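Local coordinates for protein DyP-type peroxidase (Pleurotus ostreatus PC15, PDB 6FSK) that probably uses heme b and hydrogen peroxide to oxidise dyes and other substrates, manganese ions among them, as a fungal dye-decolorizing peroxidase, at residues F26-T29 and Q33-A36; I42-T47 and L150-H155; L93-F98 and G237-F242. The protein carries 1 engineered substitution. All coordinates share one frame; numbering follows the deposited sequence.

Interaction 1: F26-T29 and Q33-A36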
ATOM      1  N   PHE A  26      -9.078  -0.525  17.772  1.00 11.77           N
ATOM      2  CA  PHE A  26      -9.983  -0.654  18.899  1.00 11.99           C
ATOM      3  C   PHE A  26     -10.893  -1.833  18.763  1.00 11.36           C
ATOM      4  O   PHE A  26     -11.136  -2.426  17.655  1.00 11.46           O
ATOM      5  CB  PHE A  26     -10.771   0.642  19.078  1.00 12.87           C
ATOM      6  CG  PHE A  26     -11.760   0.916  17.962  1.00 12.37           C
ATOM      7  CD1 PHE A  26     -13.045   0.462  18.010  1.00 12.42           C
ATOM      8  CD2 PHE A  26     -11.407   1.710  16.905  1.00 12.68           C
ATOM      9  CE1 PHE A  26     -13.928   0.755  16.999  1.00 14.02           C
ATOM     10  CE2 PHE A  26     -12.258   1.993  15.892  1.00 13.13           C
ATOM     11  CZ  PHE A  26     -13.528   1.518  15.934  1.00 13.18           C
ATOM     12  N   ASP A  27     -11.464  -2.217  19.922  1.00 12.53           N
ATOM     13  CA  ASP A  27     -12.591  -3.142  20.025  1.00 13.91           C
ATOM     14  C   ASP A  27     -13.764  -2.343  20.609  1.00 14.08           C
ATOM     15  O   ASP A  27     -13.591  -1.369  21.331  1.00 15.43           O
ATOM     16  CB  ASP A  27     -12.356  -4.293  20.923  1.00 14.66           C
ATOM     17  CG  ASP A  27     -11.385  -5.247  20.417  1.00 17.36           C
ATOM     18  OD1 ASP A  27     -11.290  -5.482  19.160  1.00 16.95           O
ATOM     19  OD2 ASP A  27     -10.637  -5.829  21.289  1.00 20.76           O
ATOM     20  N   VAL A  28     -14.962  -2.688  20.115  1.00 14.37           N
ATOM     21  CA  VAL A  28     -16.242  -2.163  20.616  1.00 16.08           C
ATOM     22  C   VAL A  28     -16.605  -2.977  21.821  1.00 15.98           C
ATOM     23  O   VAL A  28     -16.740  -4.189  21.713  1.00 15.91           O
ATOM     24  CB  VAL A  28     -17.361  -2.281  19.551  1.00 15.83           C
ATOM     25  CG1 VAL A  28     -18.675  -1.724  20.156  1.00 16.61           C
ATOM     26  CG2 VAL A  28     -16.998  -1.424  18.329  1.00 17.97           C
ATOM     27  N   THR A  29     -16.789  -2.308  22.972  1.00 15.74           N
ATOM     28  CA  THR A  29     -17.149  -3.003  24.217  1.00 18.86           C
ATOM     29  C   THR A  29     -18.647  -2.863  24.612  1.00 21.02           C
ATOM     30  O   THR A  29     -19.150  -3.720  25.346  1.00 22.78           O
ATOM     31  CB  THR A  29     -16.240  -2.586  25.396  1.00 21.12           C
ATOM     32  OG1 THR A  29     -16.287  -1.187  25.572  1.00 21.36           O
ATOM     33  CG2 THR A  29     -14.779  -2.973  25.133  1.00 23.98           C
ATOM     34  N   GLN A  33     -23.895   1.976  23.221  1.00 17.85           N
ATOM     35  CA  GLN A  33     -23.266   3.183  23.600  1.00 16.85           C
ATOM     36  C   GLN A  33     -22.293   3.684  22.484  1.00 16.67           C
ATOM     37  O   GLN A  33     -22.142   4.866  22.278  1.00 16.70           O
ATOM     38  CB  GLN A  33     -22.439   2.938  24.810  1.00 21.84           C
ATOM     39  CG  GLN A  33     -21.886   4.218  25.375  1.00 26.07           C
ATOM     40  CD  GLN A  33     -21.142   3.958  26.673  1.00 34.86           C
ATOM     41  OE1 GLN A  33     -20.674   2.816  26.931  1.00 42.91           O
ATOM     42  NE2 GLN A  33     -21.041   4.976  27.494  1.00 35.72           N
ATOM     43  N   PHE A  34     -21.665   2.715  21.835  1.00 15.95           N
ATOM     44  CA  PHE A  34     -20.787   3.032  20.708  1.00 15.81           C
ATOM     45  C   PHE A  34     -21.553   3.773  19.648  1.00 16.26           C
ATOM     46  O   PHE A  34     -21.106   4.830  19.137  1.00 15.54           O
ATOM     47  CB  PHE A  34     -20.153   1.766  20.113  1.00 15.37           C
ATOM     48  CG  PHE A  34     -19.302   2.052  18.887  1.00 15.03           C
ATOM     49  CD1 PHE A  34     -18.040   2.546  19.048  1.00 14.86           C
ATOM     50  CD2 PHE A  34     -19.790   1.867  17.600  1.00 17.04           C
ATOM     51  CE1 PHE A  34     -17.259   2.868  17.931  1.00 15.48           C
ATOM     52  CE2 PHE A  34     -19.002   2.091  16.502  1.00 17.06           C
ATOM     53  CZ  PHE A  34     -17.733   2.600  16.676  1.00 15.54           C
ATOM     54  N   LYS A  35     -22.740   3.248  19.328  1.00 17.13           N
ATOM     55  CA  LYS A  35     -23.530   3.901  18.265  1.00 17.65           C
ATOM     56  C   LYS A  35     -24.003   5.238  18.691  1.00 16.74           C
ATOM     57  O   LYS A  35     -23.988   6.168  17.946  1.00 18.08           O
ATOM     58  CB  LYS A  35     -24.647   3.016  17.804  1.00 18.09           C
ATOM     59  CG  LYS A  35     -24.233   1.722  17.155  1.00 21.05           C
ATOM     60  CD  LYS A  35     -25.443   0.982  16.634  1.00 24.70           C
ATOM     61  CE  LYS A  35     -25.030  -0.370  16.175  1.00 29.03           C
ATOM     62  NZ  LYS A  35     -26.035  -1.055  15.321  1.00 32.94           N
ATOM     63  N   ALA A  36     -24.352   5.438  19.983  1.00 16.69           N
ATOM     64  CA  ALA A  36     -24.703   6.770  20.405  1.00 18.30           C
ATOM     65  C   ALA A  36     -23.481   7.733  20.314  1.00 17.07           C
ATOM     66  O   ALA A  36     -23.598   8.889  19.933  1.00 17.60           O
ATOM     67  CB  ALA A  36     -25.258   6.718  21.846  1.00 18.75           C
TER
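Phe26 and Phe34 meet at the corner where strand 20-28 ends and helix 31-41 sets out, a strand-to-helix connection in the N-terminal alpha+beta barrel domain of a DyP peroxidase. The Phe26 side chain starts from a first torsion of 68°, which sets CG between the backbone N and the carbonyl carbon, and its CE1 reaches CE1 of Phe34 at 4.1 Å; the two side chains cross at about a right angle. Two residues on, Val28 again points toward the helix and divides its work between its branches. CG1 lies 3.8 Å from CB of Phe34, at the root of the side chain. CG2 stands over the middle of the Phe34 ring, 4.1 Å from the centroid and only 6° off the ring normal, a well-centred CH-pi contact. Around the contact, Val28 N is hydrogen-bonded to His133 ND1, Ile166 and Phe79 touch both Phe26 and Phe34, and Phe157 meets the Phe34 ring. Between the two segments the pairing is wholly apolar and all three residues are buried, which implies that it depends on shape and dispersion rather than on directed polar bonds.

Interaction 2: I42-T47 and L150-H155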
ATOM      1  N   ILE A  42     -19.003  11.523  14.077  1.00 16.97           N
ATOM      2  CA  ILE A  42     -19.115  11.645  12.637  1.00 16.77           C
ATOM      3  C   ILE A  42     -18.811  13.030  12.079  1.00 16.25           C
ATOM      4  O   ILE A  42     -18.117  13.180  11.077  1.00 15.43           O
ATOM      5  CB  ILE A  42     -20.476  11.052  12.147  1.00 17.69           C
ATOM      6  CG1 ILE A  42     -20.484   9.553  12.245  1.00 20.06           C
ATOM      7  CG2 ILE A  42     -20.798  11.519  10.689  1.00 20.10           C
ATOM      8  CD1 ILE A  42     -21.869   8.934  12.256  1.00 22.11           C
ATOM      9  N   PRO A  43     -19.249  14.141  12.721  1.00 17.44           N
ATOM     10  CA  PRO A  43     -18.925  15.468  12.213  1.00 17.41           C
ATOM     11  C   PRO A  43     -17.463  15.859  12.198  1.00 17.01           C
ATOM     12  O   PRO A  43     -17.122  16.831  11.554  1.00 20.60           O
ATOM     13  CB  PRO A  43     -19.724  16.424  13.141  1.00 19.17           C
ATOM     14  CG  PRO A  43     -20.729  15.593  13.698  1.00 20.63           C
ATOM     15  CD  PRO A  43     -20.211  14.206  13.829  1.00 19.03           C
ATOM     16  N   HIS A  44     -16.593  15.102  12.913  1.00 16.56           N
ATOM     17  CA  HIS A  44     -15.160  15.262  12.853  1.00 16.30           C
ATOM     18  C   HIS A  44     -14.470  14.598  11.635  1.00 15.22           C
ATOM     19  O   HIS A  44     -13.297  14.929  11.374  1.00 17.51           O
ATOM     20  CB  HIS A  44     -14.539  14.599  14.067  1.00 18.19           C
ATOM     21  CG  HIS A  44     -14.690  15.385  15.323  1.00 23.34           C
ATOM     22  ND1 HIS A  44     -15.766  15.265  16.174  1.00 27.45           N
ATOM     23  CD2 HIS A  44     -13.884  16.322  15.856  1.00 25.19           C
ATOM     24  CE1 HIS A  44     -15.633  16.121  17.179  1.00 23.76           C
ATOM     25  NE2 HIS A  44     -14.484  16.757  17.027  1.00 28.74           N
ATOM     26  N   ILE A  45     -15.161  13.740  10.917  1.00 14.33           N
ATOM     27  CA  ILE A  45     -14.497  12.917   9.849  1.00 14.32           C
ATOM     28  C   ILE A  45     -14.180  13.755   8.629  1.00 14.36           C
ATOM     29  O   ILE A  45     -15.053  14.533   8.190  1.00 15.64           O
ATOM     30  CB  ILE A  45     -15.344  11.709   9.504  1.00 14.32           C
ATOM     31  CG1 ILE A  45     -15.440  10.809  10.707  1.00 16.49           C
ATOM     32  CG2 ILE A  45     -14.786  10.907   8.305  1.00 13.65           C
ATOM     33  CD1 ILE A  45     -16.408   9.691  10.587  1.00 21.65           C
ATOM     34  N   LYS A  46     -12.942  13.682   8.134  1.00 12.04           N
ATOM     35  CA  LYS A  46     -12.571  14.443   6.947  1.00 13.17           C
ATOM     36  C   LYS A  46     -13.121  13.794   5.677  1.00 13.83           C
ATOM     37  O   LYS A  46     -12.940  12.576   5.430  1.00 13.82           O
ATOM     38  CB  LYS A  46     -11.062  14.475   6.848  1.00 14.13           C
ATOM     39  CG  LYS A  46     -10.460  15.301   5.723  1.00 14.23           C
ATOM     40  CD  LYS A  46     -10.795  16.795   5.781  1.00 18.78           C
ATOM     41  CE  LYS A  46     -10.361  17.488   7.047  1.00 19.25           C
ATOM     42  NZ  LYS A  46     -10.724  18.990   7.129  1.00 21.60           N
ATOM     43  N   THR A  47     -13.841  14.568   4.898  1.00 12.60           N
ATOM     44  CA  THR A  47     -14.312  14.100   3.580  1.00 12.25           C
ATOM     45  C   THR A  47     -13.384  14.491   2.436  1.00 12.42           C
ATOM     46  O   THR A  47     -12.517  15.336   2.545  1.00 11.69           O
ATOM     47  CB  THR A  47     -15.747  14.631   3.283  1.00 13.33           C
ATOM     48  OG1 THR A  47     -15.607  16.010   2.948  1.00 15.02           O
ATOM     49  CG2 THR A  47     -16.615  14.385   4.429  1.00 15.09           C
ATOM     50  N   LEU A 150      -6.705  13.231  18.419  1.00 15.14           N
ATOM     51  CA  LEU A 150      -7.000  11.914  18.894  1.00 15.27           C
ATOM     52  C   LEU A 150      -7.572  11.898  20.327  1.00 17.02           C
ATOM     53  O   LEU A 150      -8.476  11.119  20.629  1.00 16.16           O
ATOM     54  CB  LEU A 150      -5.770  10.994  18.702  1.00 15.26           C
ATOM     55  CG  LEU A 150      -5.960   9.528  19.032  1.00 16.55           C
ATOM     56  CD1 LEU A 150      -7.082   8.877  18.268  1.00 17.14           C
ATOM     57  CD2 LEU A 150      -4.641   8.833  18.705  1.00 17.22           C
ATOM     58  N   ASP A 151      -7.027  12.739  21.223  1.00 19.41           N
ATOM     59  CA  ASP A 151      -7.585  12.811  22.620  1.00 20.50           C
ATOM     60  C   ASP A 151      -9.047  13.250  22.593  1.00 19.12           C
ATOM     61  O   ASP A 151      -9.836  12.731  23.341  1.00 16.41           O
ATOM     62  CB  ASP A 151      -6.792  13.823  23.436  1.00 22.46           C
ATOM     63  CG  ASP A 151      -5.471  13.299  23.850  1.00 27.62           C
ATOM     64  OD1 ASP A 151      -5.187  12.116  23.605  1.00 31.97           O
ATOM     65  OD2 ASP A 151      -4.690  14.090  24.446  1.00 34.48           O
ATOM     66  N   GLU A 152      -9.405  14.179  21.709  1.00 18.11           N
ATOM     67  CA  GLU A 152     -10.777  14.603  21.570  1.00 20.50           C
ATOM     68  C   GLU A 152     -11.681  13.454  21.125  1.00 18.51           C
ATOM     69  O   GLU A 152     -12.793  13.214  21.664  1.00 17.92           O
ATOM     70  CB  GLU A 152     -10.784  15.784  20.611  1.00 25.09           C
ATOM     71  CG  GLU A 152     -12.095  16.458  20.391  1.00 31.58           C
ATOM     72  CD  GLU A 152     -11.947  17.645  19.446  1.00 34.88           C
ATOM     73  OE1 GLU A 152     -10.905  17.752  18.707  1.00 31.67           O
ATOM     74  OE2 GLU A 152     -12.951  18.399  19.400  1.00 35.12           O
ATOM     75  N   ILE A 153     -11.206  12.633  20.195  1.00 15.53           N
ATOM     76  CA  ILE A 153     -11.973  11.497  19.771  1.00 15.41           C
ATOM     77  C   ILE A 153     -12.074  10.446  20.828  1.00 16.29           C
ATOM     78  O   ILE A 153     -13.131   9.900  21.068  1.00 16.62           O
ATOM     79  CB  ILE A 153     -11.401  10.874  18.431  1.00 16.97           C
ATOM     80  CG1 ILE A 153     -11.320  11.921  17.324  1.00 19.23           C
ATOM     81  CG2 ILE A 153     -12.203   9.694  17.924  1.00 20.20           C
ATOM     82  CD1 ILE A 153     -12.648  12.598  17.049  1.00 22.21           C
ATOM     83  N   LYS A 154     -10.973  10.163  21.528  1.00 15.99           N
ATOM     84  CA  LYS A 154     -11.038   9.201  22.578  1.00 17.32           C
ATOM     85  C   LYS A 154     -12.078   9.588  23.651  1.00 18.26           C
ATOM     86  O   LYS A 154     -12.752   8.706  24.203  1.00 15.82           O
ATOM     87  CB  LYS A 154      -9.676   9.033  23.196  1.00 17.71           C
ATOM     88  CG  LYS A 154      -8.835   8.296  22.194  1.00 21.05           C
ATOM     89  CD  LYS A 154      -7.523   7.768  22.711  1.00 28.52           C
ATOM     90  CE  LYS A 154      -6.508   8.705  23.098  1.00 29.56           C
ATOM     91  NZ  LYS A 154      -5.303   7.760  23.000  1.00 30.96           N
ATOM     92  N   HIS A 155     -12.081  10.887  23.955  1.00 17.52           N
ATOM     93  CA  HIS A 155     -13.057  11.450  24.934  1.00 19.89           C
ATOM     94  C   HIS A 155     -14.511  11.195  24.534  1.00 18.45           C
ATOM     95  O   HIS A 155     -15.357  10.779  25.336  1.00 18.23           O
ATOM     96  CB  HIS A 155     -12.788  12.926  25.154  1.00 23.26           C
ATOM     97  CG  HIS A 155     -13.603  13.496  26.272  1.00 30.32           C
ATOM     98  ND1 HIS A 155     -14.754  14.230  26.066  1.00 35.04           N
ATOM     99  CD2 HIS A 155     -13.437  13.420  27.610  1.00 31.80           C
ATOM    100  CE1 HIS A 155     -15.246  14.609  27.235  1.00 31.87           C
ATOM    101  NE2 HIS A 155     -14.478  14.107  28.186  1.00 34.49           N
TER
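The first torsion of His44, -76°, puts CG opposite the carbonyl carbon and turns the imidazole toward helix 144-156, where Glu152 comes out to meet it with chi1 at -176° and an extended chain beyond CG. OE2 of the carboxylate lies at the edge of the ring, near its plane, and accepts from His44 NE2 at 3.3 Å. This hydrogen bond is weak because it is long, although at 161° it is fairly straight. The two flat groups do not lie in a common plane; the carboxylate is turned steeply against the imidazole.

Ile153, the next residue of the helix, approaches from another direction. Its CB bond does not aim at the loop, but CD1 reaches across to one face of the His44 ring, 3.9 Å from CG. That methyl sits 4.1 Å from the ring centroid, displaced toward the rim, a CH-pi contact in which the two side chains run past each other in opposite senses. One imidazole thus offers an edge to a charge and a face to a hydrocarbon.

Within the N-terminal alpha+beta barrel domain of the DyP family, the contact joins the short 3-10 turn that follows helix 31-41 to a helix over a hundred residues later, with Val75 of strand 74-80 also against His44. Glu152 OE1 has a further, long and weak ion pair with Lys149. The nearby carboxylate would probably favour a protonated His44, though Lys149 may offset part of that effect, and the long bond suggests only a modest electrostatic tie beside the apolar contact.

Interaction 3: L93-F98 and G237-F242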
ATOM      1  N   LEU A  93     -20.391  -8.244   2.226  1.00 15.78           N
ATOM      2  CA  LEU A  93     -19.800  -7.219   1.324  1.00 15.95           C
ATOM      3  C   LEU A  93     -19.108  -7.796   0.105  1.00 14.43           C
ATOM      4  O   LEU A  93     -18.441  -7.039  -0.655  1.00 14.55           O
ATOM      5  CB  LEU A  93     -18.884  -6.296   2.136  1.00 15.86           C
ATOM      6  CG  LEU A  93     -19.408  -5.413   3.256  1.00 17.12           C
ATOM      7  CD1 LEU A  93     -18.374  -4.503   3.850  1.00 17.09           C
ATOM      8  CD2 LEU A  93     -20.662  -4.631   2.772  1.00 19.26           C
ATOM      9  N   SER A  94     -19.205  -9.109  -0.125  1.00 14.14           N
ATOM     10  CA  SER A  94     -18.673  -9.775  -1.329  1.00 14.78           C
ATOM     11  C   SER A  94     -17.150  -9.574  -1.476  1.00 15.27           C
ATOM     12  O   SER A  94     -16.667  -9.198  -2.521  1.00 16.05           O
ATOM     13  CB  SER A  94     -19.448  -9.183  -2.532  1.00 17.19           C
ATOM     14  OG  SER A  94     -19.365 -10.122  -3.565  1.00 23.72           O
ATOM     15  N   ASP A  95     -16.429  -9.755  -0.363  1.00 13.14           N
ATOM     16  CA  ASP A  95     -14.961  -9.816  -0.445  1.00 12.78           C
ATOM     17  C   ASP A  95     -14.485 -10.893   0.520  1.00 11.79           C
ATOM     18  O   ASP A  95     -14.638 -10.786   1.771  1.00 12.22           O
ATOM     19  CB  ASP A  95     -14.378  -8.493  -0.112  1.00 11.96           C
ATOM     20  CG  ASP A  95     -12.916  -8.460  -0.354  1.00 12.93           C
ATOM     21  OD1 ASP A  95     -12.080  -8.854   0.490  1.00 11.48           O
ATOM     22  OD2 ASP A  95     -12.564  -8.066  -1.490  1.00 12.22           O
ATOM     23  N   ASN A  96     -13.990 -11.952  -0.049  1.00 12.18           N
ATOM     24  CA  ASN A  96     -13.608 -13.131   0.704  1.00 12.61           C
ATOM     25  C   ASN A  96     -12.459 -12.808   1.674  1.00 11.78           C
ATOM     26  O   ASN A  96     -12.470 -13.242   2.805  1.00 12.41           O
ATOM     27  CB  ASN A  96     -13.135 -14.210  -0.227  1.00 13.09           C
ATOM     28  CG  ASN A  96     -14.194 -14.713  -1.146  1.00 17.61           C
ATOM     29  OD1 ASN A  96     -13.930 -14.946  -2.364  1.00 20.67           O
ATOM     30  ND2 ASN A  96     -15.386 -14.854  -0.618  1.00 18.37           N
ATOM     31  N   ALA A  97     -11.469 -12.058   1.227  1.00 11.34           N
ATOM     32  CA  ALA A  97     -10.319 -11.694   2.090  1.00 11.14           C
ATOM     33  C   ALA A  97     -10.767 -10.906   3.284  1.00 11.24           C
ATOM     34  O   ALA A  97     -10.414 -11.191   4.423  1.00 10.72           O
ATOM     35  CB  ALA A  97      -9.298 -10.925   1.259  1.00 11.41           C
ATOM     36  N   PHE A  98     -11.590  -9.856   3.061  1.00  9.74           N
ATOM     37  CA  PHE A  98     -12.111  -9.026   4.125  1.00 10.37           C
ATOM     38  C   PHE A  98     -12.882  -9.896   5.161  1.00 10.83           C
ATOM     39  O   PHE A  98     -12.761  -9.749   6.341  1.00 10.85           O
ATOM     40  CB  PHE A  98     -13.084  -7.999   3.528  1.00 10.24           C
ATOM     41  CG  PHE A  98     -13.828  -7.175   4.537  1.00 10.18           C
ATOM     42  CD1 PHE A  98     -13.218  -6.167   5.210  1.00 10.19           C
ATOM     43  CD2 PHE A  98     -15.168  -7.414   4.823  1.00 10.08           C
ATOM     44  CE1 PHE A  98     -13.852  -5.342   6.100  1.00 10.52           C
ATOM     45  CE2 PHE A  98     -15.821  -6.618   5.757  1.00 10.32           C
ATOM     46  CZ  PHE A  98     -15.193  -5.624   6.401  1.00 10.89           C
ATOM     47  N   GLY A 237     -18.120   3.539   0.105  1.00 11.50           N
ATOM     48  CA  GLY A 237     -17.055   3.006   1.017  1.00 12.41           C
ATOM     49  C   GLY A 237     -15.947   2.363   0.167  1.00 11.83           C
ATOM     50  O   GLY A 237     -16.080   2.114  -1.057  1.00 12.73           O
ATOM     51  N   SER A 238     -14.828   2.104   0.824  1.00  9.93           N
ATOM     52  CA  SER A 238     -13.702   1.444   0.142  1.00 10.43           C
ATOM     53  C   SER A 238     -13.036   0.504   1.170  1.00  9.70           C
ATOM     54  O   SER A 238     -13.094   0.761   2.359  1.00 10.35           O
ATOM     55  CB  SER A 238     -12.744   2.499  -0.338  1.00  9.74           C
ATOM     56  OG  SER A 238     -11.680   1.916  -1.132  1.00  9.48           O
ATOM     57  N   PHE A 239     -12.376  -0.516   0.689  1.00  9.48           N
ATOM     58  CA  PHE A 239     -11.626  -1.475   1.509  1.00  9.67           C
ATOM     59  C   PHE A 239     -10.235  -0.940   1.735  1.00 10.17           C
ATOM     60  O   PHE A 239      -9.484  -0.631   0.804  1.00 10.93           O
ATOM     61  CB  PHE A 239     -11.554  -2.853   0.896  1.00 10.18           C
ATOM     62  CG  PHE A 239     -12.868  -3.575   0.795  1.00 10.13           C
ATOM     63  CD1 PHE A 239     -13.324  -4.299   1.852  1.00 10.81           C
ATOM     64  CD2 PHE A 239     -13.680  -3.500  -0.331  1.00 12.42           C
ATOM     65  CE1 PHE A 239     -14.511  -4.943   1.829  1.00 12.89           C
ATOM     66  CE2 PHE A 239     -14.914  -4.108  -0.345  1.00 13.17           C
ATOM     67  CZ  PHE A 239     -15.297  -4.895   0.720  1.00 13.51           C
ATOM     68  N   LEU A 240      -9.912  -0.809   3.021  1.00  9.26           N
ATOM     69  CA  LEU A 240      -8.624  -0.350   3.534  1.00  9.43           C
ATOM     70  C   LEU A 240      -7.844  -1.598   3.953  1.00  9.52           C
ATOM     71  O   LEU A 240      -8.207  -2.252   4.967  1.00  9.96           O
ATOM     72  CB  LEU A 240      -8.851   0.535   4.752  1.00  9.65           C
ATOM     73  CG  LEU A 240      -7.694   1.339   5.283  1.00 10.16           C
ATOM     74  CD1 LEU A 240      -8.128   2.378   6.300  1.00 10.08           C
ATOM     75  CD2 LEU A 240      -6.592   0.474   5.881  1.00 10.68           C
ATOM     76  N   THR A 241      -6.758  -1.900   3.269  1.00  8.25           N
ATOM     77  CA  THR A 241      -5.781  -2.927   3.724  1.00  8.83           C
ATOM     78  C   THR A 241      -4.681  -2.249   4.491  1.00  8.04           C
ATOM     79  O   THR A 241      -4.034  -1.344   3.980  1.00  8.36           O
ATOM     80  CB  THR A 241      -5.221  -3.692   2.512  1.00  8.59           C
ATOM     81  OG1 THR A 241      -6.255  -4.465   1.906  1.00  9.68           O
ATOM     82  CG2 THR A 241      -4.097  -4.637   3.009  1.00  9.20           C
ATOM     83  N   PHE A 242      -4.442  -2.721   5.744  1.00  8.17           N
ATOM     84  CA  PHE A 242      -3.305  -2.276   6.571  1.00  8.71           C
ATOM     85  C   PHE A 242      -2.301  -3.384   6.729  1.00  8.06           C
ATOM     86  O   PHE A 242      -2.708  -4.503   7.045  1.00  7.76           O
ATOM     87  CB  PHE A 242      -3.763  -1.829   7.945  1.00  8.92           C
ATOM     88  CG  PHE A 242      -2.631  -1.529   8.874  1.00 11.60           C
ATOM     89  CD1 PHE A 242      -1.809  -0.435   8.695  1.00 15.90           C
ATOM     90  CD2 PHE A 242      -2.389  -2.357   9.950  1.00 12.28           C
ATOM     91  CE1 PHE A 242      -0.780  -0.163   9.624  1.00 16.08           C
ATOM     92  CE2 PHE A 242      -1.334  -2.092  10.815  1.00 11.85           C
ATOM     93  CZ  PHE A 242      -0.525  -1.065  10.589  1.00 13.28           C
TER
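Phe98, in the first turn of helix 96-100, and Phe239, on strand 238-247, bring their CA atoms to within 8.0 Å, the nearest backbone approach between the two segments. Across this interval the rings form a T-shaped (edge-to-face) pair, which sets the short helix against the large antiparallel sheet of the DyP fold. The centroids are 5.2 Å apart and the planes stand at 69°. Phe239 supplies the edge: CE1 comes down on one face of Phe98, 3.6 Å from CG and toward the rim of that ring rather than its centre.

Farther along the Phe239 ring, CZ touches two residues that precede the helix, 4.1 Å from CB of Leu93 and 3.8 Å from CB of Asp95, and the carboxyl carbon of Asp95 sits over one face. Phe471 of the adjacent strand meets the same ring edge-to-face. A leucine in place of Phe239 would probably leave the Phe98 face without its aromatic edge and open a gap beside Leu93 and Asp95. Asp95 is also the N-cap. With chi1 at -173°, CG lies anti to the backbone N, and the carboxylate has two backbone partners: OD2 accepts from the N of Asp390. Its other oxygen, OD1, takes the backbone N-H of Phe98 on its anti lone pair at 2.8 Å, in a capping bond of 165°.

How the interactions relate
Interactions 1 and 2 are neighbours, with centres 14 Å apart and nearest atoms about 7 Å apart, and they share a backdrop: strand 74-80 supplies Phe79 to the first and Val75 to the second. Interaction 3 is more distant, its centre 21 Å from that of interaction 1 and 23 Å from that of interaction 2, yet interactions 1 and 3 reach the same sheet. In sequence, interaction 1 closes before the others open, whereas 2 and 3 interlace. Interactions 1 and 2 lie away from the heme site; interaction 3 is nearer the heme, with the Phe239 side chain about 13 Å from the cofactor and about 11 Å from that of heme-binding Phe382.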